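Polyhedrin (Simulium ubiquitum cypovirus, PDB 5A9A) forms the crystalline matrix of viral polyhedra, the occlusion bodies that probably enclose and protect cypovirus particles outside the insect host. Local coordinates at residues A[86-89]-A[90-93]. Residues are numbered along the deposited sequence; the frame is centred on the assembly and turned at random.
Sequences IRRP and DHGD
The carbonyl oxygen of R88 takes two hydrogen bonds from H91, one from the backbone and one from the ring. The backbone N of H91 lies 3.0 Å from R88 O, in the carbonyl plane on a lone pair. The second donor, H91 ND1, approaches R88 O at 2.9 Å from above that plane, while the oxygen lies almost exactly in the plane of the imidazole. Histidine suits this position: CG sits anti to the carbonyl carbon (chi1 -63°), which brings the ring beside the backbone N, and rotation about CB-CG then turns ND1 to R88 O. A water bridges the same two residues, accepting from R88 NH1 at 2.9 Å and donating to H91 O at 2.6 Å.

The arginine is long enough to cross the turn, bending at chi3 (-62°), so its flat guanidinium lies over H91 CB while NH1 still meets the water. H91 CB rests on one face toward the rim, 3.3 Å from R88 NH2, with the guanidinium and ring planes 19° apart. Y207 of the second subunit packs on R88. The P89 ring restricts phi at the turn's second position. The short D90 carboxylate touches P89 CB through OD1 at 3.3 Å and is hydrogen-bonded to Q85 NE2 in the preceding helix.

Residues 88-91 thus form a beta turn resembling type VI, although its cis peptide precedes D90 rather than proline, reversing the chain after helix 76-87 toward the UTP-binding H95.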
loop_
_atom_site.group_PDB
_atom_site.type_symbol
_atom_site.label_atom_id
_atom_site.label_comp_id
_atom_site.label_asym_id
_atom_site.label_seq_id
_atom_site.Cartn_x
_atom_site.Cartn_y
_atom_site.Cartn_z
ATOM N N ILE A 86 3.510 13.906 -20.983
ATOM C CA ILE A 86 2.215 14.122 -20.346
ATOM C C ILE A 86 2.348 14.822 -18.991
ATOM O O ILE A 86 1.638 15.787 -18.718
ATOM C CB ILE A 86 1.456 12.795 -20.148
ATOM C CG1 ILE A 86 1.165 12.138 -21.499
ATOM C CG2 ILE A 86 0.159 13.038 -19.391
ATOM C CD1 ILE A 86 0.149 12.884 -22.339
ATOM N N ARG A 87 3.257 14.339 -18.148
ATOM C CA ARG A 87 3.369 14.843 -16.778
ATOM C C ARG A 87 4.394 15.962 -16.621
ATOM O O ARG A 87 4.490 16.577 -15.557
ATOM C CB ARG A 87 3.712 13.703 -15.819
ATOM C CG ARG A 87 2.611 12.671 -15.672
ATOM C CD ARG A 87 3.002 11.613 -14.658
ATOM N NE ARG A 87 3.360 12.199 -13.369
ATOM C CZ ARG A 87 4.197 11.643 -12.498
ATOM N NH1 ARG A 87 4.777 10.481 -12.773
ATOM N NH2 ARG A 87 4.458 12.252 -11.350
ATOM N N ARG A 88 5.174 16.214 -17.665
ATOM C CA ARG A 88 6.128 17.315 -17.641
ATOM C C ARG A 88 6.497 17.753 -19.056
ATOM O O ARG A 88 7.623 17.544 -19.512
ATOM C CB ARG A 88 7.380 16.946 -16.831
ATOM C CG ARG A 88 7.868 15.516 -16.999
ATOM C CD ARG A 88 9.061 15.240 -16.086
ATOM N NE ARG A 88 10.206 16.097 -16.397
ATOM C CZ ARG A 88 11.253 15.724 -17.127
ATOM N NH1 ARG A 88 11.326 14.496 -17.623
ATOM N NH2 ARG A 88 12.238 16.580 -17.352
ATOM N N PRO A 89 5.537 18.368 -19.757
ATOM C CA PRO A 89 5.778 18.924 -21.093
ATOM C C PRO A 89 6.801 20.053 -21.029
ATOM O O PRO A 89 6.777 20.805 -20.055
ATOM C CB PRO A 89 4.404 19.471 -21.498
ATOM C CG PRO A 89 3.687 19.693 -20.210
ATOM C CD PRO A 89 4.156 18.599 -19.307
ATOM N N ASP A 90 7.689 20.172 -22.014
ATOM C CA ASP A 90 7.770 19.256 -23.150
ATOM C C ASP A 90 9.055 18.434 -23.060
ATOM O O ASP A 90 9.940 18.559 -23.908
ATOM C CB ASP A 90 7.776 20.053 -24.456
ATOM C CG ASP A 90 6.533 20.907 -24.625
ATOM O OD1 ASP A 90 5.414 20.353 -24.550
ATOM O OD2 ASP A 90 6.676 22.133 -24.821
ATOM N N HIS A 91 9.156 17.589 -22.038
ATOM C CA HIS A 91 10.418 16.913 -21.746
ATOM C C HIS A 91 10.448 15.434 -22.130
ATOM O O HIS A 91 11.322 14.694 -21.680
ATOM C CB HIS A 91 10.754 17.058 -20.263
ATOM C CG HIS A 91 10.972 18.474 -19.833
ATOM N ND1 HIS A 91 9.948 19.286 -19.397
ATOM C CD2 HIS A 91 12.098 19.226 -19.782
ATOM C CE1 HIS A 91 10.435 20.475 -19.085
ATOM N NE2 HIS A 91 11.735 20.466 -19.316
ATOM N N GLY A 92 9.507 15.008 -22.964
ATOM C CA GLY A 92 9.476 13.628 -23.414
ATOM C C GLY A 92 9.881 13.481 -24.868
ATOM O O GLY A 92 9.364 14.180 -25.737
ATOM N N ASP A 93 10.815 12.574 -25.133
ATOM C CA ASP A 93 11.166 12.232 -26.504
ATOM C C ASP A 93 10.078 11.310 -27.045
ATOM O O ASP A 93 10.305 10.128 -27.300
ATOM C CB ASP A 93 12.541 11.560 -26.564
ATOM C CG ASP A 93 13.051 11.404 -27.982
ATOM O OD1 ASP A 93 12.446 11.995 -28.901
ATOM O OD2 ASP A 93 14.061 10.695 -28.177
HETATM O O HOH W 1 13.141 14.020 -19.896
#